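Local coordinates for protein putative fimbrium tip subunit Fim1C (Bacteroides ovatus, PDB 4EPS) that probably forms part of the tip of fimbriae, the filamentous cell-surface appendages that mediate adhesion and biofilm formation, at residues P167-I172 / G260-T265; T185-M190 / P423-G428; Y273-G278 / E287-N292; V179-E184 / C331-V336. All blocks are in the same frame, centred on the assembly; numbering follows the deposited sequence. Where two conformers were deposited one is given.

Overall arrangement
The four contacts cluster where the sheet holding strands 148-174, 187-190 and 261-267 meets the sheet holding 273-275 and 334-338, their centres about 11 to 19 Å apart. Contact 1 pairs strand 148-174 with strand 261-267. Strand 187-190, which carries contact 2, also lies against strand 148-174, so contacts 1 and 2 share a sheet. Contact 3 lies on strand 273-275 and contact 4 runs into strand 334-338, both in the six-stranded antiparallel sheet. Along the chain, contact 3 is nested inside the loops closed by contacts 2 and 4, whereas contacts 1, 2 and 4 interleave. Contact 2 joins strand 187-190 to loop 423-428, and contact 4 sets the loop before that strand against the six-stranded sheet.

Contact 1. Residues P167-I172 / G260-T265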
loop_
_atom_site.group_PDB
_atom_site.type_symbol
_atom_site.label_atom_id
_atom_site.label_comp_id
_atom_site.label_asym_id
_atom_site.label_seq_id
_atom_site.Cartn_x
_atom_site.Cartn_y
_atom_site.Cartn_z
ATOM N N PRO A 167 21.599 9.464 -4.430
ATOM C CA PRO A 167 20.253 9.023 -4.035
ATOM C C PRO A 167 19.823 7.763 -4.803
ATOM O O PRO A 167 20.189 7.557 -5.962
ATOM C CB PRO A 167 19.348 10.208 -4.400
ATOM C CG PRO A 167 20.111 11.024 -5.348
ATOM C CD PRO A 167 21.565 10.794 -5.097
ATOM N N SER A 168 19.124 6.871 -4.109
ATOM C CA SER A 168 18.584 5.649 -4.710
ATOM C C SER A 168 17.262 5.342 -4.026
ATOM O O SER A 168 17.027 5.811 -2.912
ATOM C CB SER A 168 19.559 4.479 -4.620
ATOM O OG SER A 168 19.884 4.123 -3.284
ATOM N N THR A 169 16.378 4.610 -4.707
ATOM C CA THR A 169 15.062 4.324 -4.138
ATOM C C THR A 169 14.689 2.865 -4.306
ATOM O O THR A 169 14.547 2.387 -5.424
ATOM C CB THR A 169 13.984 5.203 -4.793
ATOM O OG1 THR A 169 14.352 6.562 -4.659
ATOM C CG2 THR A 169 12.561 4.983 -4.156
ATOM N N ARG A 170 14.524 2.166 -3.196
ATOM C CA ARG A 170 14.011 0.811 -3.276
ATOM C C ARG A 170 12.486 0.902 -3.459
ATOM O O ARG A 170 11.823 1.657 -2.745
ATOM C CB ARG A 170 14.369 -0.001 -2.028
ATOM C CG ARG A 170 13.615 -1.327 -1.984
ATOM C CD ARG A 170 13.791 -2.043 -0.691
ATOM N NE ARG A 170 13.221 -3.389 -0.782
ATOM C CZ ARG A 170 13.151 -4.226 0.245
ATOM N NH1 ARG A 170 13.578 -3.853 1.445
ATOM N NH2 ARG A 170 12.630 -5.436 0.086
ATOM N N TYR A 171 11.947 0.160 -4.427
ATOM C CA TYR A 171 10.502 0.054 -4.611
ATOM C C TYR A 171 10.043 -1.281 -4.080
ATOM O O TYR A 171 10.554 -2.318 -4.493
ATOM C CB TYR A 171 10.095 0.174 -6.099
ATOM C CG TYR A 171 10.100 1.586 -6.618
ATOM C CD1 TYR A 171 11.293 2.221 -6.956
ATOM C CD2 TYR A 171 8.914 2.303 -6.756
ATOM C CE1 TYR A 171 11.310 3.539 -7.399
ATOM C CE2 TYR A 171 8.919 3.622 -7.211
ATOM C CZ TYR A 171 10.123 4.228 -7.544
ATOM O OH TYR A 171 10.180 5.525 -7.978
ATOM N N ILE A 172 9.114 -1.263 -3.143
ATOM C CA ILE A 172 8.443 -2.489 -2.698
ATOM C C ILE A 172 7.142 -2.495 -3.520
ATOM O O ILE A 172 6.215 -1.751 -3.209
ATOM C CB ILE A 172 8.222 -2.527 -1.169
ATOM C CG1 ILE A 172 9.594 -2.526 -0.410
ATOM C CG2 ILE A 172 7.341 -3.730 -0.757
ATOM C CD1 ILE A 172 9.528 -1.948 1.025
ATOM N N GLY A 260 20.591 9.982 0.041
ATOM C CA GLY A 260 21.105 8.650 -0.220
ATOM C C GLY A 260 19.982 7.645 -0.436
ATOM O O GLY A 260 18.996 7.942 -1.117
ATOM N N TYR A 261 20.107 6.473 0.173
ATOM C CA TYR A 261 19.133 5.387 -0.018
ATOM C C TYR A 261 17.813 5.626 0.722
ATOM O O TYR A 261 17.797 5.984 1.908
ATOM C CB TYR A 261 19.756 4.071 0.449
ATOM C CG TYR A 261 18.831 2.871 0.428
ATOM C CD1 TYR A 261 18.618 2.154 -0.746
ATOM C CD2 TYR A 261 18.208 2.425 1.595
ATOM C CE1 TYR A 261 17.815 1.012 -0.758
ATOM C CE2 TYR A 261 17.408 1.284 1.594
ATOM C CZ TYR A 261 17.252 0.557 0.427
ATOM O OH TYR A 261 16.500 -0.583 0.443
ATOM N N LYS A 262 16.686 5.370 0.032
ATOM C CA LYS A 262 15.386 5.469 0.701
ATOM C C LYS A 262 14.484 4.352 0.159
ATOM O O LYS A 262 14.810 3.760 -0.876
ATOM C CB LYS A 262 14.740 6.860 0.544
ATOM C CG LYS A 262 14.096 7.108 -0.826
ATOM C CD LYS A 262 13.473 8.502 -0.880
ATOM C CE LYS A 262 12.463 8.651 -1.997
ATOM N NZ LYS A 262 13.098 8.585 -3.342
ATOM N N GLU A 263 13.374 4.054 0.862
ATOM C CA GLU A 263 12.453 2.995 0.418
ATOM C C GLU A 263 11.048 3.535 0.260
ATOM O O GLU A 263 10.604 4.365 1.066
ATOM C CB GLU A 263 12.417 1.832 1.440
ATOM C CG GLU A 263 13.761 1.181 1.753
ATOM C CD GLU A 263 13.690 -0.147 2.497
ATOM O OE1 GLU A 263 12.598 -0.488 3.010
ATOM O OE2 GLU A 263 14.708 -0.880 2.502
ATOM N N VAL A 264 10.341 3.075 -0.783
ATOM C CA VAL A 264 8.945 3.447 -1.012
ATOM C C VAL A 264 8.123 2.193 -1.341
ATOM O O VAL A 264 8.668 1.158 -1.705
ATOM C CB VAL A 264 8.744 4.520 -2.142
ATOM C CG1 VAL A 264 9.516 5.819 -1.871
ATOM C CG2 VAL A 264 9.081 3.958 -3.528
ATOM N N THR A 265 6.811 2.322 -1.251
ATOM C CA THR A 265 5.928 1.234 -1.677
ATOM C C THR A 265 5.119 1.734 -2.858
ATOM O O THR A 265 4.825 2.922 -2.958
ATOM C CB THR A 265 5.023 0.674 -0.567
ATOM O OG1 THR A 265 4.170 1.706 -0.074
ATOM C CG2 THR A 265 5.802 -0.021 0.545
#
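With CG anti to the backbone N in both (chi1 169° and 175°), R170 and Y261 make the same start to their side chains, on the same face of a parallel beta pair. Strands 168-172 and 261-265 run in register, S168 beside Y261 through to I172 beside T265, in the fimbrillin-like fold of the transthyretin clan. K262 bonds through both its N and its O to S168 and R170, and V264 does the same with R170 and I172. The V264 N to R170 O bond, at 2.8 Å, is nearly straight along the C=O axis.

On the R170 face, E263 OE2 gathers two partners. Y261 OH donates to it at 2.7 Å, while R170 NH1 reaches it in the guanidinium plane at 3.4 Å, a salt bridge whose hydrogen bond is weak. Guanidinium and carboxylate are turned 85° against each other. The aliphatic part of R170 rests on the phenol oxygen, with R170 CD 3.3 Å from Y261 OH. A long, weak ion pair from R170 to E183 adds a second carboxylate.

On the other face V264 CG2 sits over the Y171 ring, 3.8 Å from the Y171 centroid and displaced toward the CD2-CE2 rim. Strand 187-190 pairs with the far edge of 168-172 through A189 and Y187, and T265 touches G178 of the second subunit. K262 bends at its last torsion so that its NZ donates to T169 OG1 at 2.7 Å, the same hydroxyl that bonds a glycerol, probably from the crystallisation liquor.

Contact 2. Residues T185-M190 / P423-G428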
loop_
_atom_site.group_PDB
_atom_site.type_symbol
_atom_site.label_atom_id
_atom_site.label_comp_id
_atom_site.label_asym_id
_atom_site.label_seq_id
_atom_site.Cartn_x
_atom_site.Cartn_y
_atom_site.Cartn_z
ATOM N N THR A 185 15.554 -10.256 -4.697
ATOM C CA THR A 185 16.401 -9.256 -4.051
ATOM C C THR A 185 15.710 -7.894 -4.141
ATOM O O THR A 185 14.832 -7.745 -4.998
ATOM C CB THR A 185 17.799 -9.280 -4.779
ATOM O OG1 THR A 185 18.804 -8.674 -3.971
ATOM C CG2 THR A 185 17.783 -8.621 -6.138
ATOM N N PRO A 186 16.096 -6.873 -3.336
ATOM C CA PRO A 186 15.418 -5.575 -3.455
ATOM C C PRO A 186 15.514 -4.970 -4.855
ATOM O O PRO A 186 16.525 -5.110 -5.559
ATOM C CB PRO A 186 16.149 -4.697 -2.426
ATOM C CG PRO A 186 16.607 -5.673 -1.381
ATOM C CD PRO A 186 17.057 -6.862 -2.207
ATOM N N TYR A 187 14.414 -4.354 -5.276
ATOM C CA TYR A 187 14.339 -3.631 -6.547
ATOM C C TYR A 187 14.750 -2.216 -6.237
ATOM O O TYR A 187 14.063 -1.570 -5.459
ATOM C CB TYR A 187 12.897 -3.686 -7.106
ATOM C CG TYR A 187 12.762 -2.926 -8.407
ATOM C CD1 TYR A 187 12.542 -1.547 -8.414
ATOM C CD2 TYR A 187 12.875 -3.582 -9.632
ATOM C CE1 TYR A 187 12.417 -0.843 -9.610
ATOM C CE2 TYR A 187 12.768 -2.886 -10.837
ATOM C CZ TYR A 187 12.540 -1.519 -10.819
ATOM O OH TYR A 187 12.441 -0.844 -12.002
ATOM N N VAL A 188 15.843 -1.712 -6.844
ATOM C CA VAL A 188 16.336 -0.377 -6.497
ATOM C C VAL A 188 16.572 0.474 -7.726
ATOM O O VAL A 188 17.344 0.098 -8.603
ATOM C CB VAL A 188 17.646 -0.448 -5.627
ATOM C CG1 VAL A 188 18.089 0.952 -5.186
ATOM C CG2 VAL A 188 17.465 -1.360 -4.406
ATOM N N ALA A 189 15.939 1.635 -7.757
ATOM C CA ALA A 189 16.139 2.648 -8.802
ATOM C C ALA A 189 17.412 3.429 -8.427
ATOM O O ALA A 189 17.485 3.953 -7.325
ATOM C CB ALA A 189 14.936 3.587 -8.854
HETATM N N MSE A 190 18.407 3.453 -9.297
HETATM C CA MSE A 190 19.696 4.113 -9.009
HETATM C C MSE A 190 19.984 5.191 -10.023
HETATM O O MSE A 190 19.522 5.114 -11.162
HETATM C CB MSE A 190 20.807 3.062 -9.013
HETATM C CG MSE A 190 20.711 2.126 -7.821
HETATM SE SE MSE A 190 21.896 0.657 -7.975
HETATM C CE MSE A 190 20.839 -0.546 -9.282
ATOM N N PRO A 423 17.421 0.451 -17.866
ATOM C CA PRO A 423 18.204 0.408 -16.606
ATOM C C PRO A 423 19.045 -0.871 -16.535
ATOM O O PRO A 423 18.642 -1.904 -17.069
ATOM C CB PRO A 423 17.115 0.393 -15.512
ATOM C CG PRO A 423 15.863 0.895 -16.176
ATOM C CD PRO A 423 15.966 0.426 -17.606
ATOM N N SER A 424 20.190 -0.826 -15.825
ATOM C CA SER A 424 21.096 -1.985 -15.682
ATOM C C SER A 424 20.427 -3.166 -14.972
ATOM O O SER A 424 20.807 -4.318 -15.194
ATOM C CB SER A 424 22.349 -1.565 -14.895
ATOM O OG SER A 424 21.982 -1.132 -13.588
ATOM N N ILE A 425 19.418 -2.895 -14.137
ATOM C CA ILE A 425 18.712 -3.940 -13.382
ATOM C C ILE A 425 17.683 -4.709 -14.241
ATOM O O ILE A 425 17.102 -5.672 -13.754
ATOM C CB ILE A 425 18.029 -3.343 -12.129
ATOM C CG1 ILE A 425 17.021 -2.211 -12.505
ATOM C CG2 ILE A 425 19.126 -2.873 -11.116
ATOM C CD1 ILE A 425 16.115 -1.743 -11.385
ATOM N N THR A 426 17.453 -4.283 -15.474
ATOM C CA THR A 426 16.474 -4.944 -16.367
ATOM C C THR A 426 17.147 -5.900 -17.355
ATOM O O THR A 426 18.374 -5.979 -17.431
ATOM C CB THR A 426 15.654 -3.878 -17.148
ATOM O OG1 THR A 426 16.477 -3.264 -18.158
ATOM C CG2 THR A 426 15.007 -2.843 -16.228
ATOM N N THR A 427 16.318 -6.589 -18.180
ATOM C CA THR A 427 16.819 -7.494 -19.205
ATOM C C THR A 427 17.507 -6.754 -20.342
ATOM O O THR A 427 18.240 -7.366 -21.112
ATOM C CB THR A 427 15.612 -8.270 -19.833
ATOM O OG1 THR A 427 14.715 -7.322 -20.434
ATOM C CG2 THR A 427 14.866 -9.139 -18.839
ATOM N N GLY A 428 17.159 -5.485 -20.518
ATOM C CA GLY A 428 17.503 -4.730 -21.706
ATOM C C GLY A 428 16.361 -4.960 -22.703
ATOM O O GLY A 428 15.493 -5.820 -22.483
#
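The Y187 ring carries I425 CD1 over one face, and its CD2 edge is turned to the imidazole of H333 in an edge-to-face pair. The methyl sits 3.9 Å from the centre of the Y187 ring, displaced toward the rim, so that Y187 CE2 and CZ are the ring atoms it meets most closely. The two side chains cross at about a right angle, a CH-pi contact. At the polar end, Y187 OH hydrogen-bonds G278 O and Y274 OH, which fixes the position of the ring on which I425 rests. An alanine here would probably leave I425 CD1 without the ring face beneath it and deprive G278 O and Y274 OH of their shared partner.

I425 uses its other branch as well. I425 CG2 meets the selenomethionine methyl M190 CE at 3.4 Å, tighter than usual for two carbons. The bend at M190 chi3 (-79°) swings CE toward that branch. I425 CD1 also touches V188 O at 3.6 Å.

I425 is presented by a type I beta turn from P423 to T426. P423 O is gripped twice, by T426 N at 3.1 Å and by T426 OG1 at 2.8 Å, which stiffens the turn.

This packing joins strand 187-190, next to strand 148-174, to the loop between helices 408-419 and 434-438. The same loop also bonds and packs on strand 502-509, where T427 bonds G509 and T426 packs on L508, and it touches Y274 of strand 273-275.

Contact 3. Residues Y273-G278 / E287-N292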
loop_
_atom_site.group_PDB
_atom_site.type_symbol
_atom_site.label_atom_id
_atom_site.label_comp_id
_atom_site.label_asym_id
_atom_site.label_seq_id
_atom_site.Cartn_x
_atom_site.Cartn_y
_atom_site.Cartn_z
ATOM N N TYR A 273 4.108 4.538 -15.674
ATOM C CA TYR A 273 5.219 5.130 -16.452
ATOM C C TYR A 273 6.549 4.604 -15.917
ATOM O O TYR A 273 6.783 4.615 -14.705
ATOM C CB TYR A 273 5.170 6.691 -16.396
ATOM C CG TYR A 273 3.883 7.240 -16.974
ATOM C CD1 TYR A 273 3.743 7.439 -18.348
ATOM C CD2 TYR A 273 2.815 7.586 -16.146
ATOM C CE1 TYR A 273 2.557 7.944 -18.887
ATOM C CE2 TYR A 273 1.613 8.063 -16.673
ATOM C CZ TYR A 273 1.497 8.263 -18.040
ATOM O OH TYR A 273 0.321 8.742 -18.560
ATOM N N TYR A 274 7.421 4.151 -16.822
ATOM C CA TYR A 274 8.708 3.545 -16.494
ATOM C C TYR A 274 9.853 4.435 -16.961
ATOM O O TYR A 274 9.852 4.923 -18.093
ATOM C CB TYR A 274 8.813 2.138 -17.149
ATOM C CG TYR A 274 9.900 1.301 -16.504
ATOM C CD1 TYR A 274 9.674 0.640 -15.300
ATOM C CD2 TYR A 274 11.162 1.185 -17.091
ATOM C CE1 TYR A 274 10.665 -0.141 -14.709
ATOM C CE2 TYR A 274 12.162 0.410 -16.505
ATOM C CZ TYR A 274 11.907 -0.250 -15.315
ATOM O OH TYR A 274 12.891 -0.992 -14.716
ATOM N N TYR A 275 10.831 4.660 -16.076
ATOM C CA TYR A 275 11.916 5.615 -16.336
ATOM C C TYR A 275 13.304 4.966 -16.467
ATOM O O TYR A 275 13.510 3.839 -16.051
ATOM C CB TYR A 275 11.913 6.700 -15.223
ATOM C CG TYR A 275 10.707 7.602 -15.376
ATOM C CD1 TYR A 275 9.461 7.231 -14.864
ATOM C CD2 TYR A 275 10.785 8.792 -16.110
ATOM C CE1 TYR A 275 8.315 7.986 -15.124
ATOM C CE2 TYR A 275 9.651 9.578 -16.334
ATOM C CZ TYR A 275 8.419 9.171 -15.838
ATOM O OH TYR A 275 7.296 9.922 -16.085
ATOM N N ALA A 276 14.255 5.709 -17.059
ATOM C CA ALA A 276 15.630 5.276 -17.328
ATOM C C ALA A 276 16.384 4.786 -16.072
ATOM O O ALA A 276 17.264 3.930 -16.189
ATOM C CB ALA A 276 16.404 6.399 -18.002
ATOM N N ASP A 277 16.017 5.272 -14.876
ATOM C CA ASP A 277 16.697 4.839 -13.649
ATOM C C ASP A 277 15.982 3.621 -13.022
ATOM O O ASP A 277 16.428 3.098 -11.992
ATOM C CB ASP A 277 16.769 6.022 -12.646
ATOM C CG ASP A 277 15.417 6.505 -12.124
ATOM O OD1 ASP A 277 14.371 6.177 -12.758
ATOM O OD2 ASP A 277 15.403 7.271 -11.135
ATOM N N GLY A 278 14.885 3.183 -13.643
ATOM C CA GLY A 278 14.107 2.062 -13.133
ATOM C C GLY A 278 12.964 2.505 -12.248
ATOM O O GLY A 278 12.224 1.666 -11.740
ATOM N N GLU A 287 -0.002 14.703 -15.068
ATOM C CA GLU A 287 1.074 15.396 -15.789
ATOM C C GLU A 287 2.395 14.630 -15.650
ATOM O O GLU A 287 3.324 15.087 -14.984
ATOM C CB GLU A 287 1.210 16.845 -15.250
ATOM C CG GLU A 287 0.056 17.747 -15.667
ATOM C CD GLU A 287 0.234 19.215 -15.318
ATOM O OE1 GLU A 287 0.669 19.517 -14.182
ATOM O OE2 GLU A 287 -0.073 20.068 -16.183
ATOM N N PRO A 288 2.517 13.443 -16.280
ATOM C CA PRO A 288 3.757 12.685 -16.135
ATOM C C PRO A 288 4.949 13.386 -16.770
ATOM O O PRO A 288 4.787 14.016 -17.811
ATOM C CB PRO A 288 3.448 11.371 -16.872
ATOM C CG PRO A 288 2.401 11.691 -17.823
ATOM C CD PRO A 288 1.546 12.722 -17.132
ATOM N N ALA A 289 6.124 13.253 -16.161
ATOM C CA ALA A 289 7.365 13.785 -16.718
ATOM C C ALA A 289 7.735 12.994 -17.963
ATOM O O ALA A 289 7.750 11.759 -17.928
ATOM C CB ALA A 289 8.489 13.708 -15.693
ATOM N N LYS A 290 8.038 13.700 -19.056
ATOM C CA LYS A 290 8.473 13.090 -20.314
ATOM C C LYS A 290 9.942 12.739 -20.218
ATOM O O LYS A 290 10.366 11.720 -20.759
ATOM C CB LYS A 290 8.213 14.058 -21.491
ATOM C CG LYS A 290 8.541 13.490 -22.876
ATOM C CD LYS A 290 8.132 14.487 -23.941
ATOM C CE LYS A 290 8.463 14.035 -25.333
ATOM N NZ LYS A 290 7.812 14.921 -26.337
ATOM N N ASP A 291 10.741 13.599 -19.535
ATOM C CA ASP A 291 12.180 13.400 -19.369
ATOM C C ASP A 291 12.509 12.062 -18.766
ATOM O O ASP A 291 11.980 11.706 -17.705
ATOM C CB ASP A 291 12.835 14.508 -18.500
ATOM C CG ASP A 291 13.024 15.851 -19.191
ATOM O OD1 ASP A 291 12.727 15.946 -20.412
ATOM O OD2 ASP A 291 13.453 16.815 -18.507
ATOM N N ASN A 292 13.416 11.322 -19.446
ATOM C CA ASN A 292 13.904 10.006 -19.046
ATOM C C ASN A 292 12.797 8.931 -18.985
ATOM O O ASN A 292 13.076 7.835 -18.503
ATOM C CB ASN A 292 14.655 10.068 -17.710
ATOM C CG ASN A 292 15.927 10.888 -17.801
ATOM O OD1 ASN A 292 16.114 11.859 -17.075
ATOM N ND2 ASN A 292 16.777 10.576 -18.762
HETATM O O HOH W 1 6.090 11.517 -13.982
#
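Y275 and A289 make the tight end of this contact, with Y275 OH donating to A289 O at 2.6 Å, in the carbonyl plane and on a lone pair. Y275 CG lies anti to the carbonyl carbon (chi1 -70°), the first step in carrying the ring over to A289. The rim of the Y275 ring is lined by oxygens lying near its plane, A289 O and D291 O, the latter 3.4 Å from Y275 CE2. Farther along, A276 N donates to N292 O at 2.8 Å, with a C=O...N angle of 165°. That oxygen also takes a CA-H contact from Y275.

The second tight patch is a CH-pi contact. P288 CB lies over the centre of the Y273 ring, 3.7 Å above its plane, and P288 CG leans toward CZ and OH. K457 of helix 446-458 touches both Y273 and P288.

The outer side is looser. A water donates to Y275 OH at 2.9 Å and accepts from A289 N at 2.8 Å, closing a small ring beside the direct bond. A289 CB approaches the Y275 ring only at 4.3 Å from CE2. Glycerol molecules, probably from the crystallisation liquor, bond D291 N and N292 N. A phenylalanine in place of Y275 would probably leave A289 O without its donor and the water without one of its supports.

Y275 also begins a type I beta turn to G278, closed by G278 N to Y275 O. This is a beta hairpin between strands 273-275 and 280-281, at the edge of a six-stranded antiparallel sheet, with 287-292 as the connection running past it into strand 293-300.

Contact 4. Residues V179-E184 / C331-V336; sequences VAMPEE and CVHGLV
V332 comes beside E183 of the loop 179-184, and H333 near M181, with CA atoms 6.3 and 7.6 Å apart, just where H333 and G334 form a classic beta bulge opposite F510 at the start of strand 334-338. The bulge belongs to the six-stranded antiparallel sheet, so the contact sets the connection between strands 148-174 and 187-190 against that sheet.

A histidine-carboxylate hydrogen bond leads the side-chain contacts. H333 NE2 donates at 2.8 Å to the anti lone pair of E183 OE1, which lies close to the imidazole plane, with carboxylate and imidazole turned 86° against each other. H333 ND1 bonds the terminal carboxylate oxygen F510 OXT, so the ring sits between two acids, which would probably raise its tendency to be protonated.

Selenomethionine M181 comes in at the ring edge, M181 CG standing 4.0 Å from H333 CD2. Its chain bends at chi3 (-68°), bringing M181 CE to 3.4 Å from H333 O. V332 CG2 packs against P182 O and E183 CA (3.7 and 3.8 Å). One water stitches the backbones together, donating to P182 O and to V332 O at 2.7 Å each.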
loop_
_atom_site.group_PDB
_atom_site.type_symbol
_atom_site.label_atom_id
_atom_site.label_comp_id
_atom_site.label_asym_id
_atom_site.label_seq_id
_atom_site.Cartn_x
_atom_site.Cartn_y
_atom_site.Cartn_z
ATOM N N VAL A 179 -0.082 -6.005 -0.501
ATOM C CA VAL A 179 0.720 -7.224 -0.280
ATOM C C VAL A 179 1.927 -7.163 -1.243
ATOM O O VAL A 179 1.733 -7.059 -2.453
ATOM C CB VAL A 179 -0.128 -8.511 -0.486
ATOM C CG1 VAL A 179 0.740 -9.771 -0.375
ATOM C CG2 VAL A 179 -1.306 -8.563 0.499
ATOM N N ALA A 180 3.153 -7.242 -0.703
ATOM C CA ALA A 180 4.376 -7.174 -1.510
ATOM C C ALA A 180 4.430 -8.348 -2.471
ATOM O O ALA A 180 4.101 -9.491 -2.106
ATOM C CB ALA A 180 5.612 -7.164 -0.603
HETATM N N MSE A 181 4.806 -8.073 -3.715
HETATM C CA MSE A 181 4.922 -9.163 -4.656
HETATM C C MSE A 181 6.254 -9.923 -4.363
HETATM O O MSE A 181 7.204 -9.346 -3.813
HETATM C CB MSE A 181 4.758 -8.688 -6.126
HETATM C CG MSE A 181 5.892 -7.962 -6.743
HETATM SE SE MSE A 181 5.121 -7.135 -8.434
HETATM C CE MSE A 181 4.777 -8.740 -9.551
ATOM N N PRO A 182 6.281 -11.251 -4.591
ATOM C CA PRO A 182 7.508 -12.010 -4.283
ATOM C C PRO A 182 8.674 -11.510 -5.119
ATOM O O PRO A 182 8.464 -11.067 -6.247
ATOM C CB PRO A 182 7.145 -13.454 -4.665
ATOM C CG PRO A 182 5.662 -13.478 -4.802
ATOM C CD PRO A 182 5.243 -12.108 -5.206
ATOM N N GLU A 183 9.886 -11.532 -4.569
ATOM C CA GLU A 183 11.066 -11.149 -5.340
ATOM C C GLU A 183 12.305 -11.841 -4.764
ATOM O O GLU A 183 12.250 -12.335 -3.642
ATOM C CB GLU A 183 11.247 -9.629 -5.435
ATOM C CG GLU A 183 11.656 -8.953 -4.147
ATOM C CD GLU A 183 11.638 -7.442 -4.180
ATOM O OE1 GLU A 183 11.376 -6.843 -5.252
ATOM O OE2 GLU A 183 11.841 -6.854 -3.098
ATOM N N GLU A 184 13.401 -11.849 -5.531
ATOM C CA GLU A 184 14.653 -12.492 -5.121
ATOM C C GLU A 184 15.551 -11.543 -4.337
ATOM O O GLU A 184 16.231 -11.976 -3.399
ATOM C CB GLU A 184 15.406 -13.020 -6.351
ATOM C CG GLU A 184 14.685 -14.147 -7.069
ATOM C CD GLU A 184 14.419 -15.406 -6.260
ATOM O OE1 GLU A 184 15.359 -15.912 -5.605
ATOM O OE2 GLU A 184 13.267 -15.897 -6.303
ATOM N N CYS A 331 14.442 -10.164 -12.368
ATOM C CA CYS A 331 13.357 -9.561 -13.176
ATOM C C CYS A 331 12.051 -10.357 -13.084
ATOM O O CYS A 331 11.651 -11.042 -14.012
ATOM C CB CYS A 331 13.832 -9.371 -14.618
ATOM S SG CYS A 331 15.182 -8.167 -14.781
ATOM N N VAL A 332 11.390 -10.256 -11.928
ATOM C CA VAL A 332 10.174 -11.024 -11.592
ATOM C C VAL A 332 8.978 -10.102 -11.341
ATOM O O VAL A 332 7.985 -10.552 -10.781
ATOM C CB VAL A 332 10.483 -11.889 -10.320
ATOM C CG1 VAL A 332 11.607 -12.901 -10.606
ATOM C CG2 VAL A 332 10.844 -11.004 -9.108
ATOM N N HIS A 333 9.069 -8.815 -11.736
ATOM C CA HIS A 333 8.008 -7.840 -11.452
ATOM C C HIS A 333 7.081 -7.585 -12.638
ATOM O O HIS A 333 5.893 -7.323 -12.441
ATOM C CB HIS A 333 8.623 -6.506 -10.992
ATOM C CG HIS A 333 9.568 -6.686 -9.846
ATOM N ND1 HIS A 333 10.933 -6.773 -10.045
ATOM C CD2 HIS A 333 9.301 -6.855 -8.530
ATOM C CE1 HIS A 333 11.460 -6.963 -8.843
ATOM N NE2 HIS A 333 10.514 -7.017 -7.900
ATOM N N GLY A 334 7.616 -7.632 -13.848
ATOM C CA GLY A 334 6.748 -7.407 -14.992
ATOM C C GLY A 334 7.476 -7.074 -16.267
ATOM O O GLY A 334 8.681 -7.317 -16.393
ATOM N N LEU A 335 6.707 -6.555 -17.230
ATOM C CA LEU A 335 7.227 -6.201 -18.540
ATOM C C LEU A 335 6.907 -4.739 -18.815
ATOM O O LEU A 335 5.852 -4.241 -18.398
ATOM C CB LEU A 335 6.564 -7.096 -19.642
ATOM C CG LEU A 335 6.755 -8.611 -19.516
ATOM C CD1 LEU A 335 5.957 -9.348 -20.602
ATOM C CD2 LEU A 335 8.236 -9.003 -19.651
ATOM N N VAL A 336 7.756 -4.115 -19.602
ATOM C CA VAL A 336 7.619 -2.729 -20.045
ATOM C C VAL A 336 7.651 -2.709 -21.558
ATOM O O VAL A 336 8.519 -3.331 -22.157
ATOM C CB VAL A 336 8.766 -1.837 -19.450
ATOM C CG1 VAL A 336 8.877 -0.479 -20.163
ATOM C CG2 VAL A 336 8.590 -1.640 -17.940
HETATM O O HOH W 2 7.138 -11.691 -8.519
#